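Local coordinates for protein decapping nuclease RAI1 (Scheffersomyces stipitis, PDB 5ULJ) that removes the NAD cap from the 5' end of RNAs with the aid of a divalent metal cation and stimulates the exoribonuclease RAT1 by direct binding, at residues Val239-Pro244 against Leu251-Glu256; Ile29-Arg34 against Ile46-Asn51; Lys19-Lys24 against Thr335-Tyr340. One frame throughout, in Å; residues are numbered along the deposited sequence.

How the contacts relate
Contacts 1 and 2 are neighbours, their centres about 13 Å apart, and the two touch through Lys48, whose NZ makes a weak hydrogen bond to Tyr254 OH (3.3 Å) and whose CD lies 3.8 Å from Ile243 CG2. Both reach the same strand system. Contact 1 includes Glu256, a calcium ligand. In contact 2 the side chain of Phe32 lies about 7 Å from the bound 3'-NADP, and in contact 1 that of Tyr254 about 11 Å. Contact 3 stands apart, its centre about 26 Å from that of contact 1 and about 31 Å from that of contact 2. It pairs residues 19-24 with 335-340, so both other contacts fall within the long chain loop that it closes.

Contact 1: residues Val239-Pro244 against Leu251-Glu256; sequences VWDYIP and LSHYME. With CA (calcium ion), chain E.
His253 meets Asp241, Tyr242 and Pro244 in the connection between two antiparallel strands of the nuclease core, 228-239 and 254-261, which bring the metal ligands Asp237, Glu256 and Leu257 together. His253 ND1 donates to Asp241 OD1 at 2.8 Å, on the syn side of the carboxylate and close to the imidazole plane. With CG between the backbone N and the carbonyl carbon (chi1 40°), Asp241 also presents OD1 to Tyr242 N on its anti side. The imidazole turns an edge to the face of Tyr242, with His253 CE1 3.5 Å from Tyr242 CZ, while Pro244 CD sits over an imidazole face, 4.1 Å from the ring centroid. With an alanine here, Asp241 would probably lose its imidazole donor and a gap would open between Tyr242 and Pro244. The backbone adds a bond from Trp240 N to His253 O (2.7 Å, 165° at the hydrogen). Met255 reaches the indole at its edge, SD lying in the ring plane and 3.4 Å from Trp240 CE3. Val239 CG2 meets the edge of Tyr254, 3.7 Å from CD1; the phenol hydroxyl is hydrogen-bonded to Glu28 and Tyr217. Beyond Met255, Glu256 OE2 binds the calcium ion at 2.9 Å. Strand 290-296 runs parallel to strand 254-261 and touches Met255 through Lys290 and Val292, whereas the short strand 54-55 lies against Val239, Trp240 and Met255.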
# COMPACT_ATOMS: atom_id res chain seq x y z
N VAL A 239 -11.12 8.03 -7.66
CA VAL A 239 -10.98 8.18 -9.11
C VAL A 239 -10.96 9.65 -9.49
O VAL A 239 -11.75 10.44 -8.96
CB VAL A 239 -12.12 7.45 -9.86
CG1 VAL A 239 -12.16 7.86 -11.32
CG2 VAL A 239 -11.95 5.95 -9.73
N TRP A 240 -10.06 10.03 -10.39
CA TRP A 240 -9.95 11.41 -10.85
C TRP A 240 -11.17 11.85 -11.64
O TRP A 240 -11.73 12.91 -11.38
CB TRP A 240 -8.68 11.58 -11.70
CG TRP A 240 -8.64 12.86 -12.49
CD1 TRP A 240 -8.75 12.99 -13.84
CD2 TRP A 240 -8.49 14.19 -11.97
NE1 TRP A 240 -8.67 14.31 -14.20
CE2 TRP A 240 -8.51 15.07 -13.07
CE3 TRP A 240 -8.34 14.72 -10.68
CZ2 TRP A 240 -8.39 16.45 -12.92
CZ3 TRP A 240 -8.21 16.09 -10.54
CH2 TRP A 240 -8.24 16.94 -11.65
N ASP A 241 -11.59 11.02 -12.59
CA ASP A 241 -12.74 11.36 -13.43
C ASP A 241 -13.78 10.25 -13.48
O ASP A 241 -14.87 10.39 -12.92
CB ASP A 241 -12.28 11.72 -14.84
CG ASP A 241 -11.16 10.82 -15.34
OD1 ASP A 241 -11.09 9.65 -14.90
OD2 ASP A 241 -10.36 11.28 -16.18
N TYR A 242 -13.45 9.15 -14.14
CA TYR A 242 -14.42 8.09 -14.38
C TYR A 242 -13.79 6.71 -14.50
O TYR A 242 -12.61 6.58 -14.81
CB TYR A 242 -15.21 8.40 -15.66
CG TYR A 242 -14.34 8.42 -16.91
CD1 TYR A 242 -13.66 9.57 -17.28
CD2 TYR A 242 -14.21 7.29 -17.71
CE1 TYR A 242 -12.86 9.60 -18.41
CE2 TYR A 242 -13.41 7.31 -18.84
CZ TYR A 242 -12.74 8.47 -19.18
OH TYR A 242 -11.95 8.49 -20.31
N ILE A 243 -14.59 5.68 -14.25
CA ILE A 243 -14.20 4.31 -14.53
C ILE A 243 -14.71 3.91 -15.92
O ILE A 243 -15.92 3.86 -16.14
CB ILE A 243 -14.76 3.32 -13.48
CG1 ILE A 243 -14.23 3.66 -12.09
CG2 ILE A 243 -14.41 1.88 -13.87
CD1 ILE A 243 -12.84 3.11 -11.81
N PRO A 244 -13.78 3.64 -16.85
CA PRO A 244 -14.16 3.22 -18.21
C PRO A 244 -14.89 1.89 -18.18
O PRO A 244 -14.55 1.03 -17.37
CB PRO A 244 -12.81 3.11 -18.93
CG PRO A 244 -11.82 2.87 -17.84
CD PRO A 244 -12.32 3.65 -16.66
N LEU A 251 -6.33 1.90 -14.44
CA LEU A 251 -5.35 2.39 -13.47
C LEU A 251 -5.02 3.87 -13.64
O LEU A 251 -4.70 4.56 -12.68
CB LEU A 251 -4.06 1.57 -13.55
CG LEU A 251 -4.08 0.17 -12.95
CD1 LEU A 251 -2.74 -0.52 -13.16
CD2 LEU A 251 -4.42 0.24 -11.47
N SER A 252 -5.10 4.35 -14.88
CA SER A 252 -4.74 5.73 -15.19
C SER A 252 -5.76 6.73 -14.66
O SER A 252 -5.54 7.94 -14.71
CB SER A 252 -4.58 5.91 -16.70
OG SER A 252 -5.81 5.71 -17.37
N HIS A 253 -6.88 6.23 -14.14
CA HIS A 253 -7.95 7.09 -13.66
C HIS A 253 -7.98 7.17 -12.13
O HIS A 253 -8.73 7.96 -11.56
CB HIS A 253 -9.30 6.61 -14.18
CG HIS A 253 -9.39 6.58 -15.67
ND1 HIS A 253 -9.83 7.66 -16.41
CD2 HIS A 253 -9.09 5.61 -16.57
CE1 HIS A 253 -9.81 7.35 -17.69
NE2 HIS A 253 -9.36 6.11 -17.82
N TYR A 254 -7.15 6.36 -11.48
CA TYR A 254 -7.09 6.34 -10.02
C TYR A 254 -6.29 7.50 -9.46
O TYR A 254 -5.47 8.10 -10.16
CB TYR A 254 -6.49 5.02 -9.54
CG TYR A 254 -7.39 3.82 -9.70
CD1 TYR A 254 -8.78 3.95 -9.69
CD2 TYR A 254 -6.86 2.55 -9.85
CE1 TYR A 254 -9.60 2.85 -9.83
CE2 TYR A 254 -7.67 1.44 -9.99
CZ TYR A 254 -9.04 1.59 -9.98
OH TYR A 254 -9.85 0.49 -10.12
N MET A 255 -6.53 7.81 -8.19
CA MET A 255 -5.80 8.87 -7.50
C MET A 255 -5.33 8.43 -6.12
O MET A 255 -5.83 7.46 -5.56
CB MET A 255 -6.66 10.12 -7.34
CG MET A 255 -6.98 10.85 -8.62
SD MET A 255 -7.90 12.36 -8.24
CE MET A 255 -6.68 13.25 -7.28
N GLU A 256 -4.37 9.18 -5.57
CA GLU A 256 -3.96 8.99 -4.19
C GLU A 256 -4.15 10.30 -3.43
O GLU A 256 -3.84 11.38 -3.94
CB GLU A 256 -2.50 8.54 -4.12
CG GLU A 256 -2.06 8.10 -2.73
CD GLU A 256 -2.72 6.81 -2.28
OE1 GLU A 256 -3.22 6.06 -3.15
OE2 GLU A 256 -2.75 6.55 -1.06
CA CA E . -4.13 7.77 1.12
O HOH W 1 -5.95 6.49 2.81
O HOH W 2 -4.08 5.30 0.33

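Contact 2: residues Ile29-Arg34 against Ile46-Asn51; sequences IFAFAR and IVKDEN
Val47 points from its helix at the backbone of strand 27-34, and its two methyl groups divide the work. With chi1 at 65° placing CG1 between the backbone N and the carbonyl carbon, Val47 CG2 is left anti to the N and lies 3.6 Å from Ala33 CB; Val47 CG2 is also 4.1 Å from Phe32 C. Val47 CG1 turns toward the N-terminal end of the strand, 4.2 Å from Ala31 O. Ala31 and Ala33 both direct their CB atoms at the helix, and their small side chains let it settle close: the axes of the two segments approach to 8.5 Å and cross at 59°. On the C-terminal side of Val47, Asn51 brings its CB to 3.9 Å from Ala33 CB. The Asn51 amide lies beside that methyl, and its ND2 donates to a water that makes a long, weak bond to Arg34 O. Toward the Ala31 end of the strand, the side chain of Lys48 brings NZ to 4.3 Å from Ala31 CB, a passing contact; the ammonium group is held by a salt bridge to Glu28 and a hydrogen bond to Tyr217. Phe32 and Arg34 point away from the helix. Phe32 packs on Met84 and on Ala93 of helix 88-101, while Arg34 bonds to Asn83. This is the ordinary alternation of side chains in a beta strand, with a helix packed on one face: Ala31 and Ala33 receive helix 44-50, while Phe32 and Arg34 contact Met84 and Asn83 of the dinucleotide pocket.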
# COMPACT_ATOMS: atom_id res chain seq x y z
N ILE A 29 -6.49 -6.33 -13.08
CA ILE A 29 -7.21 -7.48 -13.61
C ILE A 29 -8.48 -7.76 -12.80
O ILE A 29 -9.46 -8.28 -13.34
CB ILE A 29 -6.33 -8.74 -13.64
CG1 ILE A 29 -5.71 -9.01 -12.27
CG2 ILE A 29 -5.23 -8.60 -14.68
CD1 ILE A 29 -5.03 -10.36 -12.17
N PHE A 30 -8.47 -7.41 -11.52
CA PHE A 30 -9.68 -7.45 -10.71
C PHE A 30 -9.55 -6.59 -9.46
O PHE A 30 -8.47 -6.10 -9.13
CB PHE A 30 -10.04 -8.89 -10.32
CG PHE A 30 -9.03 -9.57 -9.43
CD1 PHE A 30 -7.96 -10.25 -9.98
CD2 PHE A 30 -9.18 -9.56 -8.06
CE1 PHE A 30 -7.04 -10.89 -9.17
CE2 PHE A 30 -8.26 -10.20 -7.24
CZ PHE A 30 -7.19 -10.86 -7.80
N ALA A 31 -10.68 -6.40 -8.77
CA ALA A 31 -10.71 -5.58 -7.57
C ALA A 31 -11.67 -6.16 -6.54
O ALA A 31 -12.61 -6.88 -6.88
CB ALA A 31 -11.10 -4.15 -7.91
N PHE A 32 -11.43 -5.84 -5.27
CA PHE A 32 -12.37 -6.16 -4.21
C PHE A 32 -12.33 -5.05 -3.18
O PHE A 32 -11.44 -4.19 -3.22
CB PHE A 32 -12.05 -7.52 -3.57
CG PHE A 32 -10.75 -7.56 -2.81
CD1 PHE A 32 -9.55 -7.76 -3.46
CD2 PHE A 32 -10.74 -7.42 -1.43
CE1 PHE A 32 -8.36 -7.81 -2.76
CE2 PHE A 32 -9.56 -7.46 -0.72
CZ PHE A 32 -8.36 -7.66 -1.39
N ALA A 33 -13.28 -5.04 -2.26
CA ALA A 33 -13.37 -3.94 -1.31
C ALA A 33 -13.94 -4.34 0.04
O ALA A 33 -14.73 -5.28 0.15
CB ALA A 33 -14.20 -2.81 -1.91
N ARG A 34 -13.52 -3.62 1.07
CA ARG A 34 -14.15 -3.67 2.37
C ARG A 34 -14.95 -2.38 2.53
O ARG A 34 -14.39 -1.29 2.46
CB ARG A 34 -13.10 -3.80 3.48
CG ARG A 34 -13.68 -3.98 4.88
CD ARG A 34 -12.58 -4.12 5.91
NE ARG A 34 -11.85 -2.87 6.12
CZ ARG A 34 -10.63 -2.79 6.64
NH1 ARG A 34 -9.99 -3.89 7.01
NH2 ARG A 34 -10.05 -1.61 6.79
N ILE A 46 -20.43 -4.62 -9.09
CA ILE A 46 -20.92 -4.02 -7.85
C ILE A 46 -19.86 -3.14 -7.18
O ILE A 46 -20.14 -2.01 -6.78
CB ILE A 46 -21.39 -5.09 -6.85
CG1 ILE A 46 -22.66 -5.79 -7.37
CG2 ILE A 46 -21.66 -4.48 -5.49
CD1 ILE A 46 -23.22 -6.81 -6.41
N VAL A 47 -18.64 -3.66 -7.08
CA VAL A 47 -17.57 -2.95 -6.38
C VAL A 47 -17.22 -1.63 -7.08
O VAL A 47 -16.87 -0.65 -6.43
CB VAL A 47 -16.29 -3.83 -6.23
CG1 VAL A 47 -15.69 -4.15 -7.59
CG2 VAL A 47 -15.27 -3.14 -5.34
N LYS A 48 -17.35 -1.61 -8.41
CA LYS A 48 -17.04 -0.41 -9.17
C LYS A 48 -18.25 0.52 -9.22
O LYS A 48 -18.12 1.72 -9.49
CB LYS A 48 -16.59 -0.76 -10.58
CG LYS A 48 -15.26 -1.50 -10.64
CD LYS A 48 -14.64 -1.43 -12.02
CE LYS A 48 -13.25 -2.04 -12.04
NZ LYS A 48 -12.35 -1.41 -11.03
N ASP A 49 -19.43 -0.03 -8.95
CA ASP A 49 -20.65 0.75 -8.94
C ASP A 49 -20.90 1.41 -7.59
O ASP A 49 -21.55 2.46 -7.53
CB ASP A 49 -21.86 -0.11 -9.31
CG ASP A 49 -22.00 -0.32 -10.80
OD1 ASP A 49 -21.42 0.47 -11.57
OD2 ASP A 49 -22.72 -1.26 -11.20
N GLU A 50 -20.40 0.81 -6.52
CA GLU A 50 -20.81 1.23 -5.18
C GLU A 50 -19.66 1.52 -4.21
O GLU A 50 -19.87 2.15 -3.17
CB GLU A 50 -21.72 0.17 -4.57
CG GLU A 50 -23.03 -0.03 -5.31
CD GLU A 50 -23.90 -1.10 -4.69
OE1 GLU A 50 -23.35 -2.01 -4.04
OE2 GLU A 50 -25.14 -1.02 -4.84
N ASN A 51 -18.45 1.06 -4.53
CA ASN A 51 -17.34 1.21 -3.60
C ASN A 51 -16.21 2.09 -4.14
O ASN A 51 -15.07 2.00 -3.68
CB ASN A 51 -16.79 -0.16 -3.21
CG ASN A 51 -17.85 -1.06 -2.61
OD1 ASN A 51 -18.49 -1.85 -3.30
ND2 ASN A 51 -18.05 -0.93 -1.30
O HOH W 3 -16.13 0.76 0.47

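Contact 3: residues Lys19-Lys24 against Thr335-Tyr340; sequences KTTALK and TALKWY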
# COMPACT_ATOMS: atom_id res chain seq x y z
N LYS A 19 20.79 -4.00 -13.37
CA LYS A 19 21.48 -3.39 -14.51
C LYS A 19 20.74 -2.16 -15.02
O LYS A 19 21.31 -1.07 -15.11
CB LYS A 19 21.65 -4.40 -15.65
CG LYS A 19 22.45 -5.64 -15.27
CD LYS A 19 23.91 -5.29 -15.00
CE LYS A 19 24.75 -6.53 -14.74
NZ LYS A 19 24.42 -7.20 -13.45
N THR A 20 19.47 -2.35 -15.37
CA THR A 20 18.60 -1.24 -15.72
C THR A 20 17.39 -1.29 -14.80
O THR A 20 17.19 -2.27 -14.08
CB THR A 20 18.14 -1.30 -17.19
OG1 THR A 20 17.22 -2.39 -17.36
CG2 THR A 20 19.33 -1.49 -18.12
N THR A 21 16.59 -0.23 -14.81
CA THR A 21 15.39 -0.19 -13.99
C THR A 21 14.36 -1.19 -14.53
O THR A 21 13.54 -1.70 -13.77
CB THR A 21 14.80 1.22 -13.92
OG1 THR A 21 14.62 1.73 -15.25
CG2 THR A 21 15.73 2.15 -13.15
N ALA A 22 14.43 -1.45 -15.83
CA ALA A 22 13.63 -2.48 -16.49
C ALA A 22 12.14 -2.42 -16.15
O ALA A 22 11.60 -3.32 -15.51
CB ALA A 22 14.18 -3.86 -16.15
N LEU A 23 11.49 -1.35 -16.59
CA LEU A 23 10.10 -1.08 -16.21
C LEU A 23 9.08 -1.84 -17.05
O LEU A 23 9.33 -2.17 -18.21
CB LEU A 23 9.81 0.42 -16.31
CG LEU A 23 10.02 1.26 -15.05
CD1 LEU A 23 11.34 0.91 -14.40
CD2 LEU A 23 9.97 2.74 -15.38
N LYS A 24 7.94 -2.12 -16.44
CA LYS A 24 6.81 -2.75 -17.12
C LYS A 24 5.53 -1.98 -16.81
O LYS A 24 5.40 -1.40 -15.73
CB LYS A 24 6.67 -4.22 -16.71
CG LYS A 24 7.93 -5.05 -16.92
CD LYS A 24 8.28 -5.17 -18.40
CE LYS A 24 9.59 -5.90 -18.59
NZ LYS A 24 10.73 -5.19 -17.95
N THR A 335 17.72 4.92 -8.18
CA THR A 335 18.57 4.06 -7.36
C THR A 335 17.72 3.09 -6.54
O THR A 335 18.02 1.90 -6.46
CB THR A 335 19.47 4.88 -6.42
OG1 THR A 335 20.39 5.66 -7.20
CG2 THR A 335 20.25 3.97 -5.49
N ALA A 336 16.66 3.62 -5.93
CA ALA A 336 15.75 2.80 -5.13
C ALA A 336 15.12 1.70 -5.98
O ALA A 336 14.98 0.56 -5.53
CB ALA A 336 14.66 3.67 -4.51
N LEU A 337 14.76 2.04 -7.21
CA LEU A 337 14.13 1.10 -8.12
C LEU A 337 15.10 0.00 -8.54
O LEU A 337 14.71 -1.15 -8.72
CB LEU A 337 13.58 1.83 -9.34
CG LEU A 337 12.64 1.08 -10.27
CD1 LEU A 337 11.60 0.31 -9.47
CD2 LEU A 337 11.97 2.08 -11.18
N LYS A 338 16.36 0.37 -8.71
CA LYS A 338 17.40 -0.60 -9.07
C LYS A 338 17.65 -1.57 -7.92
O LYS A 338 17.90 -2.75 -8.13
CB LYS A 338 18.69 0.11 -9.46
CG LYS A 338 18.63 0.80 -10.82
CD LYS A 338 19.99 1.34 -11.23
CE LYS A 338 19.99 1.81 -12.67
NZ LYS A 338 21.35 2.22 -13.12
N TRP A 339 17.59 -1.04 -6.69
CA TRP A 339 17.69 -1.88 -5.50
C TRP A 339 16.52 -2.85 -5.44
O TRP A 339 16.71 -4.04 -5.18
CB TRP A 339 17.74 -1.01 -4.24
CG TRP A 339 17.20 -1.69 -3.01
CD1 TRP A 339 15.98 -1.49 -2.43
CD2 TRP A 339 17.86 -2.68 -2.22
NE1 TRP A 339 15.84 -2.29 -1.33
CE2 TRP A 339 16.99 -3.03 -1.17
CE3 TRP A 339 19.11 -3.31 -2.29
CZ2 TRP A 339 17.32 -3.98 -0.20
CZ3 TRP A 339 19.44 -4.25 -1.33
CH2 TRP A 339 18.55 -4.57 -0.30
N TYR A 340 15.32 -2.33 -5.68
CA TYR A 340 14.10 -3.13 -5.67
C TYR A 340 14.18 -4.28 -6.68
O TYR A 340 13.84 -5.42 -6.37
CB TYR A 340 12.89 -2.25 -5.96
CG TYR A 340 11.57 -2.98 -6.02
CD1 TYR A 340 11.04 -3.59 -4.89
CD2 TYR A 340 10.84 -3.05 -7.20
CE1 TYR A 340 9.83 -4.26 -4.94
CE2 TYR A 340 9.63 -3.72 -7.26
CZ TYR A 340 9.13 -4.32 -6.12
OH TYR A 340 7.93 -4.98 -6.18
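Thr21 and Leu23 lie against Leu337 and Lys338 where the N-terminal loop leading to strand 27-34 passes over helix 333-350. The meeting is mostly apolar and centres on one methyl group of Leu337. Leu337 CD2 lies 3.5 Å from Leu23 CD1, a tight carbon pair, and 4.0 Å from Thr21 CB. CG of Leu337 stands anti to the backbone N (chi1 -168°), a torsion that extends the isobutyl group from the helix to the loop, where it meets Leu23 obliquely. Thr21 also faces the next helical residue: Thr21 CG2 comes to 4.0 Å from Lys338 CG, so the methyl group rests on the aliphatic part of the lysine. Beyond CG the Lys338 chain runs extended and obliquely across the loop, and Lys338 NZ finishes 3.8 Å from Lys19 O, too far for a hydrogen bond. A hydrogen bond is instead made just ahead of residues 19-24, between the backbones of Lys338 and Ala18. Phe284 of helix 266-286 touches both Leu23 and Leu337, adding an aromatic neighbour to the leucine pair. Between Thr21 and Leu23, Ala22 is hydrogen-bonded through its backbone to Gly226. Such an arrangement is that of an irregular N-terminal segment laid across a helix at the protein surface, its apolar side chains meeting a largely buried leucine and the stem of an adjoining lysine.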